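Local coordinates for choline/ethanolamine kinase family protein (PDB 3DXQ) that probably acts as a small-molecule kinase of the choline/ethanolamine kinase family, with ethanolamine kinase activity the likely function, at residues 92-97 with 184-189. Residues are numbered along the deposited sequence; the frame is centred on the assembly and turned at random.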
ATOM      1  N   ALA A  92       7.329  15.222 -11.363  1.00 50.95           N
ATOM      2  CA  ALA A  92       6.532  14.570 -10.345  1.00 49.95           C
ATOM      3  C   ALA A  92       7.469  14.178  -9.251  1.00 49.01           C
ATOM      4  O   ALA A  92       8.573  13.731  -9.530  1.00 50.01           O
ATOM      5  CB  ALA A  92       5.843  13.334 -10.910  1.00 50.42           C
ATOM      6  N   GLN A  93       7.009  14.304  -8.013  1.00 47.75           N
ATOM      7  CA  GLN A  93       7.817  13.985  -6.843  1.00 47.67           C
ATOM      8  C   GLN A  93       7.371  12.666  -6.196  1.00 45.14           C
ATOM      9  O   GLN A  93       6.196  12.479  -5.910  1.00 45.37           O
ATOM     10  CB  GLN A  93       7.685  15.128  -5.831  1.00 48.68           C
ATOM     11  CG  GLN A  93       8.661  15.090  -4.669  1.00 54.65           C
ATOM     12  CD  GLN A  93      10.090  15.250  -5.124  1.00 59.11           C
ATOM     13  OE1 GLN A  93      10.934  14.382  -4.882  1.00 63.99           O
ATOM     14  NE2 GLN A  93      10.364  16.344  -5.826  1.00 58.35           N
ATOM     15  N   THR A  94       8.310  11.753  -5.978  1.00 43.09           N
ATOM     16  CA  THR A  94       8.040  10.539  -5.210  1.00 40.50           C
ATOM     17  C   THR A  94       7.842  10.958  -3.782  1.00 38.51           C
ATOM     18  O   THR A  94       8.642  11.715  -3.264  1.00 40.01           O
ATOM     19  CB  THR A  94       9.193   9.543  -5.259  1.00 38.65           C
ATOM     20  OG1 THR A  94       9.205   8.965  -6.553  1.00 40.53           O
ATOM     21  CG2 THR A  94       8.991   8.438  -4.250  1.00 34.94           C
HETATM   22  N   MSE A  95       6.795  10.456  -3.154  1.00 37.02           N
HETATM   23  CA  MSE A  95       6.447  10.879  -1.815  1.00 39.30           C
HETATM   24  C   MSE A  95       7.137  10.080  -0.686  1.00 39.44           C
HETATM   25  O   MSE A  95       7.842   9.085  -0.913  1.00 38.81           O
HETATM   26  CB  MSE A  95       4.918  10.888  -1.661  1.00 39.39           C
HETATM   27  CG  MSE A  95       4.195  11.847  -2.627  1.00 39.69           C
HETATM   28 SE   MSE A  95       4.496  13.752  -2.300  0.75 36.68          SE
HETATM   29  CE  MSE A  95       3.941  13.750  -0.447  1.00 40.70           C
ATOM     30  N   SER A  96       6.935  10.576   0.534  1.00 39.41           N
ATOM     31  CA  SER A  96       7.482   9.986   1.757  1.00 37.24           C
ATOM     32  C   SER A  96       6.767  10.617   2.945  1.00 37.94           C
ATOM     33  O   SER A  96       6.123  11.657   2.798  1.00 38.13           O
ATOM     34  CB  SER A  96       8.969  10.292   1.857  1.00 36.54           C
ATOM     35  OG  SER A  96       9.197  11.676   2.151  1.00 35.23           O
ATOM     36  N   PRO A  97       6.882  10.015   4.135  1.00 38.65           N
ATOM     37  CA  PRO A  97       6.279  10.674   5.285  1.00 38.68           C
ATOM     38  C   PRO A  97       6.638  12.152   5.365  1.00 39.25           C
ATOM     39  O   PRO A  97       5.745  13.000   5.510  1.00 40.06           O
ATOM     40  CB  PRO A  97       6.867   9.912   6.478  1.00 37.93           C
ATOM     41  CG  PRO A  97       7.185   8.563   5.945  1.00 36.87           C
ATOM     42  CD  PRO A  97       7.519   8.737   4.499  1.00 38.30           C
ATOM     43  N   ASN A 184       4.911   4.913  -3.305  1.00 44.55           N
ATOM     44  CA  ASN A 184       4.034   4.609  -4.434  1.00 44.58           C
ATOM     45  C   ASN A 184       3.250   5.799  -4.986  1.00 43.03           C
ATOM     46  O   ASN A 184       2.502   5.637  -5.942  1.00 43.55           O
ATOM     47  CB  ASN A 184       3.051   3.509  -4.017  1.00 46.31           C
ATOM     48  CG  ASN A 184       3.738   2.172  -3.819  1.00 46.99           C
ATOM     49  OD1 ASN A 184       4.794   1.924  -4.407  1.00 47.66           O
ATOM     50  ND2 ASN A 184       3.128   1.291  -3.015  1.00 35.97           N
ATOM     51  N   PHE A 185       3.398   6.979  -4.381  1.00 41.27           N
ATOM     52  CA  PHE A 185       2.687   8.166  -4.823  1.00 40.04           C
ATOM     53  C   PHE A 185       3.624   9.126  -5.518  1.00 41.06           C
ATOM     54  O   PHE A 185       4.669   9.483  -4.980  1.00 38.61           O
ATOM     55  CB  PHE A 185       2.051   8.897  -3.646  1.00 41.67           C
ATOM     56  CG  PHE A 185       0.832   8.220  -3.096  1.00 42.29           C
ATOM     57  CD1 PHE A 185       0.952   7.219  -2.141  1.00 37.21           C
ATOM     58  CD2 PHE A 185      -0.437   8.597  -3.525  1.00 39.07           C
ATOM     59  CE1 PHE A 185      -0.156   6.592  -1.636  1.00 40.55           C
ATOM     60  CE2 PHE A 185      -1.554   7.973  -3.025  1.00 40.37           C
ATOM     61  CZ  PHE A 185      -1.417   6.959  -2.073  1.00 39.49           C
ATOM     62  N   LEU A 186       3.230   9.544  -6.719  1.00 41.82           N
ATOM     63  CA  LEU A 186       3.988  10.510  -7.484  1.00 41.87           C
ATOM     64  C   LEU A 186       3.162  11.775  -7.498  1.00 41.85           C
ATOM     65  O   LEU A 186       2.044  11.788  -8.016  1.00 42.63           O
ATOM     66  CB  LEU A 186       4.239  10.012  -8.904  1.00 41.81           C
ATOM     67  CG  LEU A 186       4.778   8.579  -8.994  1.00 47.15           C
ATOM     68  CD1 LEU A 186       5.015   8.243 -10.461  1.00 36.61           C
ATOM     69  CD2 LEU A 186       6.043   8.347  -8.126  1.00 44.63           C
ATOM     70  N   ASP A 187       3.717  12.845  -6.947  1.00 41.45           N
ATOM     71  CA  ASP A 187       2.985  14.084  -6.804  1.00 43.44           C
ATOM     72  C   ASP A 187       3.415  15.121  -7.819  1.00 44.65           C
ATOM     73  O   ASP A 187       4.574  15.520  -7.833  1.00 46.77           O
ATOM     74  CB  ASP A 187       3.230  14.643  -5.402  1.00 42.73           C
ATOM     75  CG  ASP A 187       2.404  15.883  -5.105  1.00 43.14           C
ATOM     76  OD1 ASP A 187       1.316  16.060  -5.708  1.00 38.07           O
ATOM     77  OD2 ASP A 187       2.833  16.679  -4.241  1.00 36.48           O
ATOM     78  N   THR A 188       2.512  15.567  -8.677  1.00 45.14           N
ATOM     79  CA  THR A 188       2.856  16.709  -9.504  1.00 47.14           C
ATOM     80  C   THR A 188       2.565  17.821  -8.530  1.00 49.64           C
ATOM     81  O   THR A 188       2.594  17.597  -7.317  1.00 50.09           O
ATOM     82  CB  THR A 188       2.023  16.814 -10.793  1.00 46.41           C
ATOM     83  OG1 THR A 188       0.676  17.179 -10.483  1.00 43.64           O
ATOM     84  CG2 THR A 188       2.051  15.498 -11.532  1.00 39.36           C
ATOM     85  N   GLY A 189       2.293  19.024  -8.998  1.00 50.11           N
ATOM     86  CA  GLY A 189       1.879  20.033  -8.029  1.00 51.38           C
ATOM     87  C   GLY A 189       0.438  19.810  -7.579  1.00 50.32           C
ATOM     88  O   GLY A 189       0.098  20.010  -6.424  1.00 48.92           O
TER
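Gln93 O is gripped twice by residues 184-189: Asp187 N donates a hydrogen bond over 2.7 Å, nearly straight at 170°, and Leu186 CA adds a CA-H...O contact at 3.4 Å. The N-H arrives above the carbonyl plane of Gln93 and so misses its lone-pair directions. In return, Gln93 N binds Asp187 O at 2.7 Å, which makes Gln93 and Asp187 a hydrogen-bonded antiparallel pair. The third bond runs from Met95 N to Phe185 O at 3.0 Å, and it follows the C=O axis, with an angle at the oxygen of 167°. Between that pair and the single Met95–Phe185 bond, Thr94 and Leu186 form a non-hydrogen-bonded pair with side chains on one face, alongside each other, Thr94 OG1 lying 3.6 Å from Leu186 CD2. Strand 93-94 thereby becomes the edge of a three-stranded sheet centred on 185-187, whose other neighbour is 192-194. In this protein-kinase-like fold the pairing joins the chain that leaves the amino-terminal lobe's sheet to the hairpin after the segment that corresponds to the catalytic loop in related kinases. The other face carries Asp187, its CG anti to the backbone N (chi1 -175°). Selenomethionine Met95, bent at chi2 and chi3, crosses it obliquely, bringing SE to 3.5 Å from Asp187 CB. Nearer the backbone on the same side chain, Met95 CG packs 3.8 Å from Phe185 CB. Asp187 is buried, and each carboxylate oxygen has its own salt bridge, OD2 to Arg103 NE and OD1 to Arg109 NE, which would favour the ionised form. Beyond Met95, Ser96 N-caps the next helix, its OG accepting from Lys99 N.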